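Local coordinates for aerobic respiration control sensor protein ArcB (Escherichia coli, PDB 2A0B), which relays phosphoryl groups through its histidine-containing phosphotransfer (HPt) domain, the part modelled here, in the sensor kinase's four-step phosphorelay to the response regulator ArcA, at residues D31-F36 with V73-L78; E9-I14 with R109-V114. All blocks are in the same frame, centred on the assembly; numbering follows the deposited sequence.

Interaction 1: D31-F36 with V73-L78; sequences DGLAVF and VGLRHL. With ZN (zinc ion), chain B.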
ATOM      1  N   ASP A  31     -11.426   2.902  10.650  1.00 25.09           N
ATOM      2  CA  ASP A  31     -11.663   4.194  10.056  1.00 26.75           C
ATOM      3  C   ASP A  31     -10.530   4.600   9.077  1.00 23.49           C
ATOM      4  O   ASP A  31     -10.838   5.253   8.096  1.00 25.20           O
ATOM      5  CB  ASP A  31     -11.737   5.319  11.114  1.00 30.66           C
ATOM      6  CG  ASP A  31     -13.002   5.183  11.952  1.00 34.04           C
ATOM      7  OD1 ASP A  31     -13.925   4.461  11.552  1.00 35.47           O
ATOM      8  OD2 ASP A  31     -13.032   5.828  13.030  1.00 35.70           O
ATOM      9  N   GLY A  32      -9.313   4.314   9.458  1.00 23.70           N
ATOM     10  CA  GLY A  32      -8.121   4.643   8.647  1.00 23.21           C
ATOM     11  C   GLY A  32      -8.238   3.817   7.326  1.00 24.18           C
ATOM     12  O   GLY A  32      -7.966   4.397   6.299  1.00 23.14           O
ATOM     13  N   LEU A  33      -8.593   2.556   7.510  1.00 23.86           N
ATOM     14  CA  LEU A  33      -8.723   1.723   6.304  1.00 25.08           C
ATOM     15  C   LEU A  33      -9.771   2.219   5.378  1.00 25.78           C
ATOM     16  O   LEU A  33      -9.674   2.178   4.129  1.00 24.37           O
ATOM     17  CB  LEU A  33      -8.972   0.284   6.759  1.00 25.58           C
ATOM     18  CG  LEU A  33      -8.858  -0.769   5.643  1.00 27.75           C
ATOM     19  CD1 LEU A  33      -7.495  -0.679   4.962  1.00 28.66           C
ATOM     20  CD2 LEU A  33      -9.035  -2.144   6.261  1.00 28.14           C
ATOM     21  N   ALA A  34     -10.923   2.743   5.842  1.00 22.37           N
ATOM     22  CA  ALA A  34     -11.973   3.282   5.011  1.00 22.45           C
ATOM     23  C   ALA A  34     -11.490   4.483   4.235  1.00 23.66           C
ATOM     24  O   ALA A  34     -11.813   4.706   3.065  1.00 25.42           O
ATOM     25  CB  ALA A  34     -13.206   3.637   5.855  1.00 24.06           C
ATOM     26  N   VAL A  35     -10.626   5.333   4.856  1.00 21.98           N
ATOM     27  CA  VAL A  35     -10.067   6.447   4.177  1.00 21.33           C
ATOM     28  C   VAL A  35      -9.042   5.959   3.081  1.00 20.39           C
ATOM     29  O   VAL A  35      -9.112   6.500   1.990  1.00 22.84           O
ATOM     30  CB  VAL A  35      -9.308   7.436   5.108  1.00 23.62           C
ATOM     31  CG1 VAL A  35      -8.570   8.511   4.344  1.00 22.18           C
ATOM     32  CG2 VAL A  35     -10.421   8.058   5.969  1.00 24.77           C
ATOM     33  N   PHE A  36      -8.300   4.971   3.444  1.00 20.28           N
ATOM     34  CA  PHE A  36      -7.303   4.411   2.452  1.00 20.15           C
ATOM     35  C   PHE A  36      -8.082   3.906   1.238  1.00 21.00           C
ATOM     36  O   PHE A  36      -7.633   4.230   0.111  1.00 22.01           O
ATOM     37  CB  PHE A  36      -6.525   3.315   3.121  1.00 21.07           C
ATOM     38  CG  PHE A  36      -5.453   2.677   2.242  1.00 22.75           C
ATOM     39  CD1 PHE A  36      -4.219   3.274   2.132  1.00 23.87           C
ATOM     40  CD2 PHE A  36      -5.750   1.489   1.610  1.00 23.51           C
ATOM     41  CE1 PHE A  36      -3.248   2.635   1.328  1.00 24.66           C
ATOM     42  CE2 PHE A  36      -4.794   0.881   0.782  1.00 22.41           C
ATOM     43  CZ  PHE A  36      -3.552   1.449   0.676  1.00 23.56           C
ATOM     44  N   VAL A  73      -1.619   1.946   7.936  1.00 20.92           N
ATOM     45  CA  VAL A  73      -2.633   0.962   8.267  1.00 20.94           C
ATOM     46  C   VAL A  73      -2.140  -0.475   8.224  1.00 21.04           C
ATOM     47  O   VAL A  73      -2.964  -1.409   8.359  1.00 23.75           O
ATOM     48  CB  VAL A  73      -3.886   1.156   7.402  1.00 23.80           C
ATOM     49  CG1 VAL A  73      -4.569   2.485   7.712  1.00 28.06           C
ATOM     50  CG2 VAL A  73      -3.608   1.075   5.888  1.00 25.40           C
ATOM     51  N   GLY A  74      -0.852  -0.740   8.162  1.00 17.60           N
ATOM     52  CA  GLY A  74      -0.298  -2.089   8.289  1.00 17.22           C
ATOM     53  C   GLY A  74      -0.315  -2.923   6.949  1.00 15.15           C
ATOM     54  O   GLY A  74      -0.155  -4.133   7.229  1.00 17.38           O
ATOM     55  N   LEU A  75      -0.421  -2.175   5.924  1.00 17.50           N
ATOM     56  CA  LEU A  75      -0.396  -3.010   4.597  1.00 17.14           C
ATOM     57  C   LEU A  75       1.101  -3.119   4.207  1.00 15.13           C
ATOM     58  O   LEU A  75       1.435  -2.298   3.337  1.00 16.94           O
ATOM     59  CB  LEU A  75      -1.302  -2.322   3.611  1.00 16.51           C
ATOM     60  CG  LEU A  75      -2.839  -2.352   3.973  1.00 18.89           C
ATOM     61  CD1 LEU A  75      -3.645  -1.385   3.171  1.00 20.10           C
ATOM     62  CD2 LEU A  75      -3.320  -3.794   3.829  1.00 20.97           C
ATOM     63  N   ARG A  76       1.785  -4.047   4.800  1.00 17.28           N
ATOM     64  CA  ARG A  76       3.240  -4.183   4.656  1.00 19.00           C
ATOM     65  C   ARG A  76       3.656  -4.473   3.179  1.00 18.97           C
ATOM     66  O   ARG A  76       4.572  -3.835   2.717  1.00 19.34           O
ATOM     67  CB  ARG A  76       3.665  -5.328   5.548  1.00 24.42           C
ATOM     68  CG  ARG A  76       5.133  -5.695   5.649  1.00 32.89           C
ATOM     69  CD  ARG A  76       5.250  -7.205   5.813  1.00 36.97           C
ATOM     70  NE  ARG A  76       5.156  -7.831   7.097  1.00 43.09           N
ATOM     71  CZ  ARG A  76       5.881  -7.790   8.214  1.00 45.04           C
ATOM     72  NH1 ARG A  76       6.942  -7.004   8.396  1.00 46.57           N
ATOM     73  NH2 ARG A  76       5.544  -8.528   9.277  1.00 46.70           N
ATOM     74  N   HIS A  77       2.852  -5.316   2.505  1.00 19.28           N
ATOM     75  CA  HIS A  77       3.333  -5.577   1.097  1.00 20.87           C
ATOM     76  C   HIS A  77       3.089  -4.441   0.188  1.00 19.42           C
ATOM     77  O   HIS A  77       3.912  -4.099  -0.732  1.00 18.42           O
ATOM     78  CB  HIS A  77       2.556  -6.836   0.648  1.00 18.97           C
ATOM     79  CG  HIS A  77       2.805  -7.146  -0.829  1.00 21.45           C
ATOM     80  ND1 HIS A  77       4.089  -7.440  -1.238  1.00 23.48           N
ATOM     81  CD2 HIS A  77       1.972  -7.116  -1.854  1.00 22.83           C
ATOM     82  CE1 HIS A  77       4.025  -7.647  -2.571  1.00 21.60           C
ATOM     83  NE2 HIS A  77       2.798  -7.429  -2.923  1.00 17.69           N
ATOM     84  N   LEU A  78       2.020  -3.649   0.302  1.00 16.63           N
ATOM     85  CA  LEU A  78       1.751  -2.477  -0.455  1.00 17.19           C
ATOM     86  C   LEU A  78       2.813  -1.396  -0.113  1.00 17.67           C
ATOM     87  O   LEU A  78       3.246  -0.650  -0.954  1.00 18.05           O
ATOM     88  CB  LEU A  78       0.364  -1.848  -0.345  1.00 18.50           C
ATOM     89  CG  LEU A  78      -0.815  -2.779  -0.737  1.00 18.89           C
ATOM     90  CD1 LEU A  78      -2.142  -2.056  -0.680  1.00 20.68           C
ATOM     91  CD2 LEU A  78      -0.598  -3.181  -2.229  1.00 22.20           C
TER
HETATM   92 ZN    ZN B 800       1.937  -7.823  -4.777  1.00 24.08          ZN
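Inside the four-helix bundle of the HPt domain, Phe-36 and Leu-33 on helix 26-52 meet Val-73 and Leu-75 of the turn between helices 56-72 and 76-85, and Leu-78 in the first turn of the latter. Phe-36 has CG anti to its backbone N (chi1 -179°), and its ring and the Leu-75 side chain reach toward each other tip to tip. Leu-75 CD1 sits over one face of the ring, 4.0 Å from the centroid of the Phe-36 ring, in a CH-pi contact 30° off the ring normal; its nearest ring atom is Phe-36 CE2, 3.5 Å from Leu-75 CD1. Leu-78 arrives differently, with its CD1 close to the ring plane at the edge, 4.0 Å from Phe-36 CZ.

Helix 56-72 ends in a Schellman motif: Leu-75 N bonds back to Ala-70 O and Gly-74 N to Gly-71 O. Gly-74 takes the C-prime place with phi 83°, a backbone shape that favours glycine, since a side chain would collide with the carbonyl oxygen of Val-73. Leu-75 then serves as N-cap residue of the next helix. On the other side of the glycine, Val-73 points at helix 26-52, its CG1 resting on the bare backbone of Gly-32, 3.9 Å from Gly-32 C. Leu-33 CD1 faces Val-73 CG2 and Leu-75 CD1 together, 4.3 Å from the latter.

An alanine in place of Phe-36 would probably open a gap beside Leu-75 CD1 and Leu-78 CD1 and also cost Ala-69 and Ala-70 of helix 56-72 the ring packed on them. One residue before Leu-78, His-77 turns elsewhere and binds the zinc ion through NE2 at 2.1 Å, with Glu-103 and Glu-107 as fellow ligands.

Interaction 2: E9-I14 with R109-V114; sequences EALLDI and RHDVEV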
ATOM      1  N   GLU A   9       0.338 -13.123   7.120  1.00 35.77           N
ATOM      2  CA  GLU A   9       1.718 -12.827   7.479  1.00 37.25           C
ATOM      3  C   GLU A   9       2.490 -12.071   6.421  1.00 35.18           C
ATOM      4  O   GLU A   9       3.333 -11.207   6.673  1.00 34.62           O
ATOM      5  CB  GLU A   9       2.501 -14.133   7.776  1.00 40.31           C
ATOM      6  CG  GLU A   9       1.802 -14.940   8.849  1.00 44.75           C
ATOM      7  CD  GLU A   9       2.528 -16.182   9.327  1.00 47.63           C
ATOM      8  OE1 GLU A   9       3.274 -16.823   8.554  1.00 48.79           O
ATOM      9  OE2 GLU A   9       2.320 -16.507  10.528  1.00 49.21           O
ATOM     10  N   ALA A  10       2.221 -12.452   5.168  1.00 33.02           N
ATOM     11  CA  ALA A  10       2.902 -11.865   4.043  1.00 31.98           C
ATOM     12  C   ALA A  10       2.420 -10.474   3.708  1.00 29.44           C
ATOM     13  O   ALA A  10       3.223  -9.615   3.348  1.00 32.41           O
ATOM     14  CB  ALA A  10       2.722 -12.804   2.843  1.00 34.31           C
ATOM     15  N   LEU A  11       1.134 -10.175   3.813  1.00 21.40           N
ATOM     16  CA  LEU A  11       0.592  -8.945   3.325  1.00 19.19           C
ATOM     17  C   LEU A  11       0.478  -7.878   4.516  1.00 16.18           C
ATOM     18  O   LEU A  11       0.349  -6.778   4.091  1.00 19.78           O
ATOM     19  CB  LEU A  11      -0.811  -9.123   2.727  1.00 20.43           C
ATOM     20  CG  LEU A  11      -0.845 -10.121   1.481  1.00 21.09           C
ATOM     21  CD1 LEU A  11      -2.274 -10.259   1.050  1.00 23.64           C
ATOM     22  CD2 LEU A  11      -0.008  -9.446   0.393  1.00 23.11           C
ATOM     23  N   LEU A  12       0.419  -8.463   5.683  1.00 17.62           N
ATOM     24  CA  LEU A  12       0.161  -7.402   6.751  1.00 19.02           C
ATOM     25  C   LEU A  12       1.332  -7.331   7.675  1.00 19.93           C
ATOM     26  O   LEU A  12       2.122  -8.227   7.879  1.00 21.58           O
ATOM     27  CB  LEU A  12      -1.009  -7.931   7.613  1.00 19.82           C
ATOM     28  CG  LEU A  12      -2.303  -8.260   6.837  1.00 21.31           C
ATOM     29  CD1 LEU A  12      -3.347  -8.806   7.820  1.00 20.59           C
ATOM     30  CD2 LEU A  12      -2.737  -7.070   6.031  1.00 21.13           C
ATOM     31  N   ASP A  13       1.401  -6.182   8.429  1.00 19.09           N
ATOM     32  CA  ASP A  13       2.401  -6.097   9.482  1.00 19.30           C
ATOM     33  C   ASP A  13       1.751  -6.532  10.808  1.00 20.90           C
ATOM     34  O   ASP A  13       1.135  -5.653  11.491  1.00 19.75           O
ATOM     35  CB  ASP A  13       2.898  -4.659   9.587  1.00 19.84           C
ATOM     36  CG  ASP A  13       4.037  -4.492  10.582  1.00 20.62           C
ATOM     37  OD1 ASP A  13       4.349  -5.335  11.403  1.00 23.40           O
ATOM     38  OD2 ASP A  13       4.656  -3.409  10.376  1.00 27.41           O
ATOM     39  N   ILE A  14       1.723  -7.795  11.102  1.00 19.58           N
ATOM     40  CA  ILE A  14       1.011  -8.356  12.253  1.00 19.78           C
ATOM     41  C   ILE A  14       1.526  -7.839  13.590  1.00 20.80           C
ATOM     42  O   ILE A  14       0.640  -7.391  14.357  1.00 22.93           O
ATOM     43  CB  ILE A  14       0.956  -9.894  12.243  0.50 22.10           C
ATOM     44  CG1 ILE A  14       0.387 -10.297  10.876  0.50 22.58           C
ATOM     45  CG2 ILE A  14       0.049 -10.364  13.384  0.50 21.88           C
ATOM     46  CD1 ILE A  14      -1.013  -9.826  10.622  0.50 22.43           C
ATOM     47  N   ARG A 109      -7.125  -3.849  -3.781  1.00 18.64           N
ATOM     48  CA  ARG A 109      -8.436  -4.123  -3.113  1.00 18.34           C
ATOM     49  C   ARG A 109      -8.376  -5.403  -2.372  1.00 19.07           C
ATOM     50  O   ARG A 109      -8.949  -5.648  -1.259  1.00 18.13           O
ATOM     51  CB  ARG A 109      -9.547  -3.949  -4.133  0.50 18.41           C
ATOM     52  CG  ARG A 109      -9.693  -2.623  -4.839  0.50 20.57           C
ATOM     53  CD  ARG A 109     -10.902  -2.526  -5.754  0.50 23.33           C
ATOM     54  NE  ARG A 109     -11.152  -1.217  -6.346  0.50 24.57           N
ATOM     55  CZ  ARG A 109     -10.600  -0.732  -7.447  0.50 26.82           C
ATOM     56  NH1 ARG A 109      -9.685  -1.451  -8.099  0.50 27.25           N
ATOM     57  NH2 ARG A 109     -10.915   0.485  -7.868  0.50 26.06           N
ATOM     58  N   HIS A 110      -7.719  -6.497  -2.900  1.00 16.87           N
ATOM     59  CA  HIS A 110      -7.567  -7.736  -2.211  1.00 17.14           C
ATOM     60  C   HIS A 110      -6.837  -7.664  -0.887  1.00 18.52           C
ATOM     61  O   HIS A 110      -7.140  -8.268   0.117  1.00 19.73           O
ATOM     62  CB  HIS A 110      -6.906  -8.795  -3.179  1.00 19.25           C
ATOM     63  CG  HIS A 110      -6.434 -10.028  -2.519  1.00 21.53           C
ATOM     64  ND1 HIS A 110      -7.286 -11.052  -2.164  1.00 24.86           N
ATOM     65  CD2 HIS A 110      -5.227 -10.502  -2.097  1.00 23.80           C
ATOM     66  CE1 HIS A 110      -6.654 -12.030  -1.577  1.00 24.05           C
ATOM     67  NE2 HIS A 110      -5.376 -11.739  -1.523  1.00 25.87           N
ATOM     68  N   ASP A 111      -5.712  -6.868  -0.884  1.00 17.37           N
ATOM     69  CA  ASP A 111      -4.951  -6.675   0.329  1.00 17.41           C
ATOM     70  C   ASP A 111      -5.897  -5.926   1.378  1.00 16.06           C
ATOM     71  O   ASP A 111      -5.751  -6.436   2.495  1.00 17.85           O
ATOM     72  CB  ASP A 111      -3.770  -5.741   0.046  1.00 17.85           C
ATOM     73  CG  ASP A 111      -2.551  -6.356  -0.617  1.00 23.78           C
ATOM     74  OD1 ASP A 111      -2.841  -7.100  -1.617  1.00 24.69           O
ATOM     75  OD2 ASP A 111      -1.375  -6.290  -0.265  1.00 22.63           O
ATOM     76  N   VAL A 112      -6.683  -5.043   0.879  1.00 15.74           N
ATOM     77  CA  VAL A 112      -7.608  -4.393   1.922  1.00 16.61           C
ATOM     78  C   VAL A 112      -8.586  -5.405   2.458  1.00 19.65           C
ATOM     79  O   VAL A 112      -8.861  -5.511   3.669  1.00 18.51           O
ATOM     80  CB  VAL A 112      -8.306  -3.242   1.257  1.00 16.86           C
ATOM     81  CG1 VAL A 112      -9.575  -2.768   2.002  1.00 21.98           C
ATOM     82  CG2 VAL A 112      -7.363  -2.055   0.970  1.00 20.01           C
ATOM     83  N   GLU A 113      -9.123  -6.321   1.559  1.00 17.58           N
ATOM     84  CA  GLU A 113     -10.034  -7.328   2.112  1.00 17.32           C
ATOM     85  C   GLU A 113      -9.421  -8.259   3.085  1.00 16.85           C
ATOM     86  O   GLU A 113      -9.986  -8.793   4.052  1.00 18.91           O
ATOM     87  CB  GLU A 113     -10.581  -8.179   0.895  1.00 18.96           C
ATOM     88  CG  GLU A 113     -11.470  -7.354   0.030  1.00 20.37           C
ATOM     89  CD  GLU A 113     -11.841  -7.976  -1.319  1.00 24.67           C
ATOM     90  OE1 GLU A 113     -11.178  -8.950  -1.708  1.00 29.21           O
ATOM     91  OE2 GLU A 113     -12.763  -7.465  -1.943  1.00 30.19           O
ATOM     92  N   VAL A 114      -8.131  -8.689   2.964  1.00 16.87           N
ATOM     93  CA  VAL A 114      -7.368  -9.489   3.848  1.00 18.13           C
ATOM     94  C   VAL A 114      -7.192  -8.739   5.235  1.00 17.21           C
ATOM     95  O   VAL A 114      -7.356  -9.439   6.195  1.00 19.31           O
ATOM     96  CB  VAL A 114      -5.980  -9.854   3.268  1.00 19.45           C
ATOM     97  CG1 VAL A 114      -5.116 -10.558   4.265  1.00 21.12           C
ATOM     98  CG2 VAL A 114      -6.263 -10.857   2.097  1.00 20.97           C
TER
HETATM   99  O   HOH W   1      -0.278  -5.177   1.875  1.00 21.27           O
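Leu-11 ends the short N-terminal helix 7-11 and packs on Asp-111 and Val-114 of helix 93-122, the long C-terminal helix of the HPt four-helix bundle. Its CB points at that helix and lies 4.2 Å from Asp-111 OD2. CG is anti to the carbonyl carbon (chi1 -61°), and from it the two methyls part. CD2 comes closest to the carboxylate, 3.5 Å from Asp-111 OD2, while CD1 touches Val-114 CG2 at 4.2 Å and also approaches His-110 NE2. The Leu-11 side chain crosses those of Asp-111 and Val-114 at about a right angle. Val-114 CG2 in turn lies 3.7 Å above one face of the His-110 ring, offset toward the rim.

Past the helix end, Leu-12 directs CD1 to the other methyl, 4.3 Å from Val-114 CG1, so the valine is met by both leucines. Leu-12 also rests on Leu-115 and Trp-118 farther along the same helix.

Asp-111 is buried, and its OD1 lies near the like-charged Glu-107 OE1, a zinc ligand whose charge the metal probably offsets in part. Asp-111 OD2 accepts a bond of 2.6 Å from a water, which also donates to Leu-11 O at 2.8 Å.

In the fold
From the N terminus, the chain runs through helix 7-11 and the turn after it, which carry the first half of interaction 2, then through helix 14-23 into helix 26-52, where interaction 1 begins. The chain goes on through helix 56-72 to the turn and the start of helix 76-85 at 73-78, closing the smaller loop. Helix 93-122 closes the larger one at 109-114, so interaction 1 is nested within interaction 2. The two contacts meet directly: Gly-74 O and Asp-13 N are 2.8 Å apart, a probable hydrogen bond, and His-77 and Leu-78 pack against Leu-11 and Asp-111, respectively. Segment 73-78 thus joins helix 26-52 to the N-terminal segment and the C-terminal helix.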